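Local coordinates for KLLA0B12012p (Kluyveromyces lactis, PDB 6Y3P), which probably binds ATP through its C-terminal ATP-grasp domain of the tubulin-tyrosine ligase family and partners the mRNA decapping enzyme Dcp2, at residues Leu143-Ser148 and Arg193-Gln198; Phe106-Asn111 and Val197-His202; Glu135-Trp140 and Phe157-Gln162. All coordinates share one frame; numbering follows the deposited sequence.

Interaction 1 of 3, residues Leu143-Ser148 and Arg193-Gln198; sequences LKPSMS and RHFIVQ
Leu143-Pro145 and His194-Gln198 run antiparallel as neighbouring strands, their axes 4.6 Å apart at the closest point. Lys144 and Ile196 form the hydrogen-bonded pair that holds the register: Lys144 N donates its N-H to Ile196 O at 2.8 Å, nearly along the C=O axis, and Ile196 N returns a bond to Lys144 O at 2.8 Å that is almost straight at 176°. Leu143, Phe195 and Val197 project from one face of the sheet. With CG anti to the backbone N (chi1 177°), Leu143 sends CD1 into the hollow between Phe195 and Val197, 3.8 Å from Phe195 CB and 3.9 Å from Val197 CG2. The Phe195 ring slants past the Pro145 ring, CD2 coming to 3.9 Å from Pro145 CB, while Lys144 O lies at the edge of the aromatic ring, near its plane. Helix 160-171 covers this face: Leu163, Ile166, Phe167 and Phe170 close over Leu143, and Phe167 meets Phe195 edge-to-face. On the other face the aliphatic part of Lys144 lies alongside Gln198, pointing the same way, with Lys144 CD 3.7 Å from Gln198 CB; the Gln198 amide oxygen is taken by Lys83 NZ. Farther along, Ser146 OG sits against Ile196 CD1 at 3.5 Å, and Ser146 N keeps a weak bond to His194 O. An antiparallel sheet backed by helices is consistent with one of the two alpha/beta subdomains between which ATP-grasp enzymes hold the nucleotide.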
# COMPACT_ATOMS: atom_id res chain seq x y z
N LEU A 143 15.35 -5.08 -13.39
CA LEU A 143 16.49 -4.27 -12.96
C LEU A 143 16.13 -2.80 -13.23
O LEU A 143 16.18 -2.36 -14.38
CB LEU A 143 17.78 -4.69 -13.67
CG LEU A 143 19.04 -3.85 -13.34
CD1 LEU A 143 19.57 -4.13 -11.94
CD2 LEU A 143 20.10 -4.02 -14.40
N LYS A 144 15.73 -2.07 -12.17
CA LYS A 144 15.30 -0.67 -12.25
C LYS A 144 16.42 0.25 -11.80
O LYS A 144 16.77 0.20 -10.61
CB LYS A 144 14.06 -0.40 -11.37
CG LYS A 144 12.83 -1.25 -11.62
CD LYS A 144 12.09 -1.53 -10.31
CE LYS A 144 10.73 -0.88 -10.21
NZ LYS A 144 10.81 0.55 -9.84
N PRO A 145 16.98 1.12 -12.68
CA PRO A 145 17.98 2.08 -12.22
C PRO A 145 17.23 3.14 -11.41
O PRO A 145 16.38 3.83 -11.97
CB PRO A 145 18.58 2.63 -13.52
CG PRO A 145 17.97 1.83 -14.64
CD PRO A 145 16.67 1.33 -14.11
N SER A 146 17.47 3.19 -10.06
CA SER A 146 16.82 4.09 -9.09
C SER A 146 16.60 5.53 -9.58
O SER A 146 15.61 6.16 -9.21
CB SER A 146 17.58 4.09 -7.77
OG SER A 146 17.11 3.05 -6.93
N MET A 147 17.50 6.03 -10.44
CA MET A 147 17.40 7.35 -11.03
C MET A 147 17.09 7.26 -12.52
O MET A 147 17.71 6.47 -13.24
CB MET A 147 18.67 8.17 -10.74
CG MET A 147 18.67 8.78 -9.35
SD MET A 147 18.68 10.59 -9.30
CE MET A 147 17.29 10.99 -10.44
N SER A 148 16.11 8.06 -12.98
CA SER A 148 15.68 8.09 -14.38
C SER A 148 16.31 9.26 -15.13
O SER A 148 17.47 9.60 -14.88
CB SER A 148 14.16 8.16 -14.46
OG SER A 148 13.55 7.17 -13.65
N ARG A 193 24.92 4.32 -10.31
CA ARG A 193 25.34 3.04 -9.71
C ARG A 193 24.31 2.33 -8.82
O ARG A 193 24.46 1.13 -8.57
CB ARG A 193 26.66 3.24 -8.93
CG ARG A 193 27.78 4.03 -9.67
CD ARG A 193 28.42 3.32 -10.87
NE ARG A 193 27.70 3.57 -12.12
CZ ARG A 193 27.30 2.63 -12.98
NH1 ARG A 193 27.55 1.35 -12.73
NH2 ARG A 193 26.66 2.95 -14.09
N HIS A 194 23.29 3.05 -8.33
CA HIS A 194 22.27 2.42 -7.48
C HIS A 194 21.17 1.81 -8.35
O HIS A 194 20.77 2.41 -9.35
CB HIS A 194 21.67 3.43 -6.48
CG HIS A 194 22.63 3.94 -5.44
ND1 HIS A 194 22.52 3.56 -4.11
CD2 HIS A 194 23.66 4.80 -5.57
CE1 HIS A 194 23.50 4.20 -3.48
NE2 HIS A 194 24.21 4.95 -4.31
N PHE A 195 20.71 0.60 -7.98
CA PHE A 195 19.65 -0.10 -8.72
C PHE A 195 18.73 -0.84 -7.77
O PHE A 195 19.15 -1.27 -6.70
CB PHE A 195 20.23 -1.15 -9.69
CG PHE A 195 21.18 -0.67 -10.75
CD1 PHE A 195 22.55 -0.64 -10.51
CD2 PHE A 195 20.72 -0.31 -12.00
CE1 PHE A 195 23.44 -0.20 -11.50
CE2 PHE A 195 21.61 0.11 -13.00
CZ PHE A 195 22.97 0.16 -12.74
N ILE A 196 17.47 -1.01 -8.19
CA ILE A 196 16.52 -1.83 -7.46
C ILE A 196 16.25 -3.05 -8.33
O ILE A 196 16.11 -2.93 -9.55
CB ILE A 196 15.22 -1.08 -7.01
CG1 ILE A 196 15.55 0.07 -6.01
CG2 ILE A 196 14.20 -2.07 -6.37
CD1 ILE A 196 14.44 1.12 -5.80
N VAL A 197 16.27 -4.21 -7.72
CA VAL A 197 15.95 -5.48 -8.35
C VAL A 197 14.60 -5.84 -7.74
O VAL A 197 14.48 -6.11 -6.54
CB VAL A 197 17.03 -6.55 -8.15
CG1 VAL A 197 16.56 -7.91 -8.65
CG2 VAL A 197 18.34 -6.14 -8.85
N GLN A 198 13.56 -5.74 -8.56
CA GLN A 198 12.20 -5.96 -8.12
C GLN A 198 11.61 -7.19 -8.81
O GLN A 198 11.72 -7.32 -10.03
CB GLN A 198 11.38 -4.68 -8.43
CG GLN A 198 9.87 -4.73 -8.16
CD GLN A 198 9.44 -4.12 -6.85
OE1 GLN A 198 8.66 -4.72 -6.10
NE2 GLN A 198 9.89 -2.90 -6.56

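Interaction 2 of 3, residues Phe106-Asn111 and Val197-His202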
# COMPACT_ATOMS: atom_id res chain seq x y z
N PHE A 106 3.70 -11.47 -2.09
CA PHE A 106 4.56 -10.29 -1.97
C PHE A 106 5.65 -10.25 -3.04
O PHE A 106 6.32 -11.26 -3.28
CB PHE A 106 5.19 -10.20 -0.56
CG PHE A 106 6.15 -9.06 -0.36
CD1 PHE A 106 5.74 -7.74 -0.51
CD2 PHE A 106 7.47 -9.31 0.02
CE1 PHE A 106 6.63 -6.69 -0.28
CE2 PHE A 106 8.35 -8.25 0.24
CZ PHE A 106 7.93 -6.95 0.10
N LEU A 107 5.84 -9.07 -3.66
CA LEU A 107 6.85 -8.87 -4.67
C LEU A 107 8.03 -8.29 -3.98
O LEU A 107 7.99 -7.15 -3.55
CB LEU A 107 6.36 -7.92 -5.80
CG LEU A 107 5.23 -8.45 -6.65
CD1 LEU A 107 4.70 -7.38 -7.54
CD2 LEU A 107 5.63 -9.69 -7.44
N GLU A 108 9.05 -9.13 -3.77
CA GLU A 108 10.28 -8.74 -3.10
C GLU A 108 11.01 -7.70 -3.93
O GLU A 108 10.89 -7.69 -5.16
CB GLU A 108 11.21 -9.94 -2.94
CG GLU A 108 10.67 -11.05 -2.07
CD GLU A 108 11.55 -12.27 -2.14
OE1 GLU A 108 11.60 -12.91 -3.21
OE2 GLU A 108 12.24 -12.56 -1.13
N SER A 109 11.77 -6.84 -3.27
CA SER A 109 12.64 -5.84 -3.89
C SER A 109 13.93 -5.82 -3.10
O SER A 109 13.96 -6.18 -1.91
CB SER A 109 11.99 -4.46 -3.91
OG SER A 109 11.65 -4.05 -2.60
N PHE A 110 15.02 -5.48 -3.78
CA PHE A 110 16.35 -5.41 -3.18
C PHE A 110 17.04 -4.21 -3.76
O PHE A 110 16.67 -3.75 -4.82
CB PHE A 110 17.16 -6.68 -3.49
CG PHE A 110 16.50 -7.97 -3.09
CD1 PHE A 110 15.71 -8.67 -4.00
CD2 PHE A 110 16.68 -8.50 -1.82
CE1 PHE A 110 15.09 -9.87 -3.63
CE2 PHE A 110 16.07 -9.71 -1.46
CZ PHE A 110 15.28 -10.38 -2.37
N ASN A 111 18.04 -3.70 -3.03
CA ASN A 111 18.85 -2.57 -3.45
C ASN A 111 20.25 -3.05 -3.73
O ASN A 111 20.85 -3.77 -2.92
CB ASN A 111 18.81 -1.45 -2.40
CG ASN A 111 17.73 -0.45 -2.70
OD1 ASN A 111 16.56 -0.63 -2.36
ND2 ASN A 111 18.10 0.61 -3.41
N VAL A 197 16.27 -4.21 -7.72
CA VAL A 197 15.95 -5.48 -8.35
C VAL A 197 14.60 -5.84 -7.74
O VAL A 197 14.48 -6.11 -6.54
CB VAL A 197 17.03 -6.55 -8.15
CG1 VAL A 197 16.56 -7.91 -8.65
CG2 VAL A 197 18.34 -6.14 -8.85
N GLN A 198 13.56 -5.74 -8.56
CA GLN A 198 12.20 -5.96 -8.12
C GLN A 198 11.61 -7.19 -8.81
O GLN A 198 11.72 -7.32 -10.03
CB GLN A 198 11.38 -4.68 -8.43
CG GLN A 198 9.87 -4.73 -8.16
CD GLN A 198 9.44 -4.12 -6.85
OE1 GLN A 198 8.66 -4.72 -6.10
NE2 GLN A 198 9.89 -2.90 -6.56
N GLU A 199 10.94 -8.07 -8.04
CA GLU A 199 10.24 -9.22 -8.59
C GLU A 199 9.24 -8.71 -9.62
O GLU A 199 8.55 -7.71 -9.38
CB GLU A 199 9.53 -10.01 -7.51
CG GLU A 199 8.93 -11.29 -8.05
CD GLU A 199 8.22 -12.16 -7.04
OE1 GLU A 199 7.51 -13.09 -7.47
OE2 GLU A 199 8.40 -11.93 -5.82
N TYR A 200 9.24 -9.33 -10.78
CA TYR A 200 8.38 -8.91 -11.88
C TYR A 200 7.29 -9.92 -12.17
O TYR A 200 7.55 -11.12 -12.28
CB TYR A 200 9.26 -8.57 -13.11
CG TYR A 200 8.50 -8.36 -14.40
CD1 TYR A 200 7.85 -7.15 -14.66
CD2 TYR A 200 8.47 -9.34 -15.38
CE1 TYR A 200 7.17 -6.94 -15.86
CE2 TYR A 200 7.77 -9.15 -16.57
CZ TYR A 200 7.12 -7.96 -16.81
OH TYR A 200 6.46 -7.79 -18.00
N LEU A 201 6.07 -9.43 -12.32
CA LEU A 201 4.89 -10.22 -12.67
C LEU A 201 4.72 -10.25 -14.23
O LEU A 201 4.18 -9.32 -14.84
CB LEU A 201 3.67 -9.61 -11.96
CG LEU A 201 2.40 -10.45 -12.00
CD1 LEU A 201 2.19 -11.12 -10.70
CD2 LEU A 201 1.21 -9.59 -12.32
N HIS A 202 5.26 -11.31 -14.85
CA HIS A 202 5.27 -11.51 -16.32
C HIS A 202 3.89 -11.89 -16.84
O HIS A 202 3.57 -11.70 -18.01
CB HIS A 202 6.30 -12.60 -16.69
CG HIS A 202 5.83 -14.01 -16.46
ND1 HIS A 202 5.74 -14.55 -15.18
CD2 HIS A 202 5.38 -14.93 -17.34
CE1 HIS A 202 5.26 -15.78 -15.33
NE2 HIS A 202 5.02 -16.05 -16.62
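Glu199 has CG anti to the backbone N (chi1 -173°) and stays extended beyond it, so its chain reaches along Phe106-Glu108, whereas Leu107 turns CG anti to its own carbonyl carbon (chi1 -66°) and crosses that chain at about a right angle. Leu107 CD2 thereby lies against the carboxylate end of the chain, 3.6 Å from Glu199 CD. The carboxylate makes no hydrogen bond to Phe106-Asn111: Glu199 OE2 stands 3.4 Å from Phe106 O, two acceptors side by side, and 4.2 Å from Glu108 OE1, a like charge. Glu199 OE1 forms a salt bridge with Lys342 and Glu108 OE1 one with Lys139, which probably offset the like charges and help both buried acids stay ionised. The backbone ladder is antiparallel. Glu199 N gives a bond to Glu108 O at 2.9 Å that is practically straight (179°) and nearly along the C=O axis. Phe110 and Val197 form the hydrogen-bonded pair: Phe110 N reaches Val197 O in the carbonyl plane at 2.9 Å, and Val197 N returns to Phe110 O at 3.0 Å from above the carbonyl plane. Val197 O also takes a CH...O contact from Ser109 CA at 3.2 Å. Beside it, in the non-hydrogen-bonded pair, Gln198 bends at chi2 and lays its amide against Ser109, NE2 lying 3.7 Å from Ser109 CB. The Lys83 that holds this amide, from helix 83-95, also bonds to Leu107 O. Strand 109-113 is an edge strand of its sheet within the chain, and strand 194-200 separates it from strand 140-145. Helix 128-136 packs on Phe110 and Val197 through Leu130, while helix 83-95 borders Phe106, Glu108 and Ser109.

Interaction 3 of 3, residues Glu135-Trp140 and Phe157-Gln162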
# COMPACT_ATOMS: atom_id res chain seq x y z
N GLU A 135 19.49 -17.40 -7.55
CA GLU A 135 20.02 -18.76 -7.63
C GLU A 135 18.91 -19.80 -7.62
O GLU A 135 19.06 -20.85 -8.25
CB GLU A 135 21.01 -19.02 -6.50
CG GLU A 135 22.42 -18.67 -6.89
CD GLU A 135 23.48 -18.98 -5.86
OE1 GLU A 135 24.44 -18.19 -5.74
OE2 GLU A 135 23.36 -20.03 -5.17
N SER A 136 17.77 -19.49 -6.95
CA SER A 136 16.59 -20.36 -6.85
C SER A 136 15.90 -20.57 -8.21
O SER A 136 15.23 -21.58 -8.40
CB SER A 136 15.63 -19.86 -5.77
OG SER A 136 14.40 -19.37 -6.28
N LYS A 137 16.06 -19.60 -9.14
CA LYS A 137 15.57 -19.61 -10.52
C LYS A 137 14.03 -19.82 -10.68
O LYS A 137 13.56 -20.30 -11.72
CB LYS A 137 16.37 -20.62 -11.38
CG LYS A 137 17.88 -20.31 -11.50
CD LYS A 137 18.51 -20.91 -12.76
CE LYS A 137 19.17 -22.26 -12.56
NZ LYS A 137 18.27 -23.39 -12.92
N GLU A 138 13.26 -19.39 -9.67
CA GLU A 138 11.80 -19.55 -9.63
C GLU A 138 11.00 -18.31 -10.04
O GLU A 138 9.78 -18.42 -10.17
CB GLU A 138 11.34 -19.99 -8.22
CG GLU A 138 11.96 -21.28 -7.71
CD GLU A 138 11.05 -22.17 -6.89
OE1 GLU A 138 10.39 -21.66 -5.95
OE2 GLU A 138 10.99 -23.39 -7.18
N LYS A 139 11.66 -17.14 -10.19
CA LYS A 139 10.96 -15.87 -10.46
C LYS A 139 11.51 -15.04 -11.59
O LYS A 139 12.66 -15.24 -12.01
CB LYS A 139 10.99 -15.01 -9.17
CG LYS A 139 10.04 -15.49 -8.10
CD LYS A 139 10.42 -14.98 -6.73
CE LYS A 139 9.77 -15.83 -5.66
NZ LYS A 139 10.05 -15.31 -4.30
N TRP A 140 10.70 -14.06 -12.06
CA TRP A 140 11.08 -13.06 -13.06
C TRP A 140 11.47 -11.82 -12.27
O TRP A 140 11.04 -11.63 -11.13
CB TRP A 140 9.95 -12.74 -14.05
CG TRP A 140 9.55 -13.91 -14.91
CD1 TRP A 140 9.08 -15.12 -14.48
CD2 TRP A 140 9.63 -13.99 -16.33
NE1 TRP A 140 8.86 -15.94 -15.56
CE2 TRP A 140 9.17 -15.27 -16.71
CE3 TRP A 140 10.05 -13.10 -17.33
CZ2 TRP A 140 9.08 -15.67 -18.05
CZ3 TRP A 140 9.99 -13.50 -18.66
CH2 TRP A 140 9.51 -14.77 -19.00
N PHE A 157 14.97 -9.98 -16.57
CA PHE A 157 15.89 -11.12 -16.51
C PHE A 157 15.34 -12.15 -15.53
O PHE A 157 14.45 -11.84 -14.73
CB PHE A 157 17.28 -10.65 -16.07
CG PHE A 157 17.36 -10.18 -14.63
CD1 PHE A 157 17.04 -8.87 -14.29
CD2 PHE A 157 17.81 -11.04 -13.62
CE1 PHE A 157 17.12 -8.43 -12.97
CE2 PHE A 157 17.92 -10.59 -12.31
CZ PHE A 157 17.58 -9.28 -11.99
N LYS A 158 15.91 -13.35 -15.54
CA LYS A 158 15.55 -14.42 -14.60
C LYS A 158 16.77 -15.02 -13.91
O LYS A 158 16.64 -15.53 -12.81
CB LYS A 158 14.76 -15.53 -15.31
CG LYS A 158 13.31 -15.17 -15.62
CD LYS A 158 12.40 -16.41 -15.62
CE LYS A 158 12.55 -17.30 -16.84
NZ LYS A 158 12.28 -16.57 -18.11
N THR A 159 17.96 -14.97 -14.55
CA THR A 159 19.20 -15.56 -14.00
C THR A 159 20.37 -14.56 -13.80
O THR A 159 20.42 -13.49 -14.43
CB THR A 159 19.65 -16.77 -14.85
OG1 THR A 159 20.09 -16.30 -16.12
CG2 THR A 159 18.54 -17.80 -15.05
N ILE A 160 21.34 -14.97 -12.97
CA ILE A 160 22.57 -14.23 -12.71
C ILE A 160 23.31 -13.93 -14.02
O ILE A 160 23.71 -12.79 -14.21
CB ILE A 160 23.44 -14.93 -11.62
CG1 ILE A 160 22.70 -14.90 -10.26
CG2 ILE A 160 24.83 -14.28 -11.53
CD1 ILE A 160 23.29 -15.66 -9.02
N GLU A 161 23.42 -14.92 -14.95
CA GLU A 161 24.08 -14.72 -16.26
C GLU A 161 23.34 -13.68 -17.12
O GLU A 161 23.99 -12.81 -17.73
CB GLU A 161 24.30 -16.04 -17.05
CG GLU A 161 23.25 -17.11 -16.84
CD GLU A 161 23.53 -18.15 -15.76
OE1 GLU A 161 23.32 -17.85 -14.56
OE2 GLU A 161 23.93 -19.28 -16.12
N GLN A 162 21.99 -13.72 -17.11
CA GLN A 162 21.17 -12.76 -17.82
C GLN A 162 21.42 -11.34 -17.26
O GLN A 162 21.71 -10.41 -18.03
CB GLN A 162 19.69 -13.16 -17.76
CG GLN A 162 19.32 -14.22 -18.78
CD GLN A 162 18.08 -15.00 -18.42
OE1 GLN A 162 17.41 -14.77 -17.40
NE2 GLN A 162 17.75 -15.98 -19.25
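The backbone leaves helix 128-136 at Lys137, which has positive phi (56°), and runs on to Trp140, whose CA lies 4.9 Å from Lys158 CA; Lys158 in turn precedes Thr159, the N-cap of helix 160-171. The contact is carried by Lys158, which lies side by side with Trp140 over one face of the indole. Bends at chi3 and chi4 fold its chain onto the rings: Lys158 CD sits 3.5 Å from the centroid of the Trp140 five-membered ring, a CH-pi contact only 7° off the normal, and Lys158 NZ hangs 3.5 Å from the six-membered centroid as a cation-pi partner. His202 also stacks on Trp140. An alanine in place of Trp140 removes the ring face under Lys158 and would probably leave that side chain less firmly placed. Farther out, Lys137 CD touches Thr159 CG2 at 3.9 Å, and Glu135 CG rests 3.8 Å from Ile160 CD1. Gln162 OE1 accepts from both Lys158 N and Thr159 N, the latter at 2.9 Å from above the amide plane, while Gln162 N gives a weak bond back to Thr159 OG1. The reciprocal Thr159-Gln162 bonds form a capping box, which helps define the start of helix 160-171.

In the fold
Interactions 1 and 2 lie on opposite edges of strand 194-200, with centres about 11 Å apart and Val197 and Gln198 in common, so strands 109-113, 194-200 and 140-145 are joined in sequence into one antiparallel sheet. The centre of interaction 3 lies about 12 Å from that of interaction 2 and about 17 Å from that of interaction 1. Along the sequence its segments alternate with those of interaction 1 and fall between those of interaction 2, whose second segment overlaps the second of interaction 1. Tyr200 N to Trp140 O, a probable hydrogen bond, and the Glu108-Lys139 salt bridge tie interaction 2 to interaction 3. Together they join helices and sheet into what is probably one subdomain.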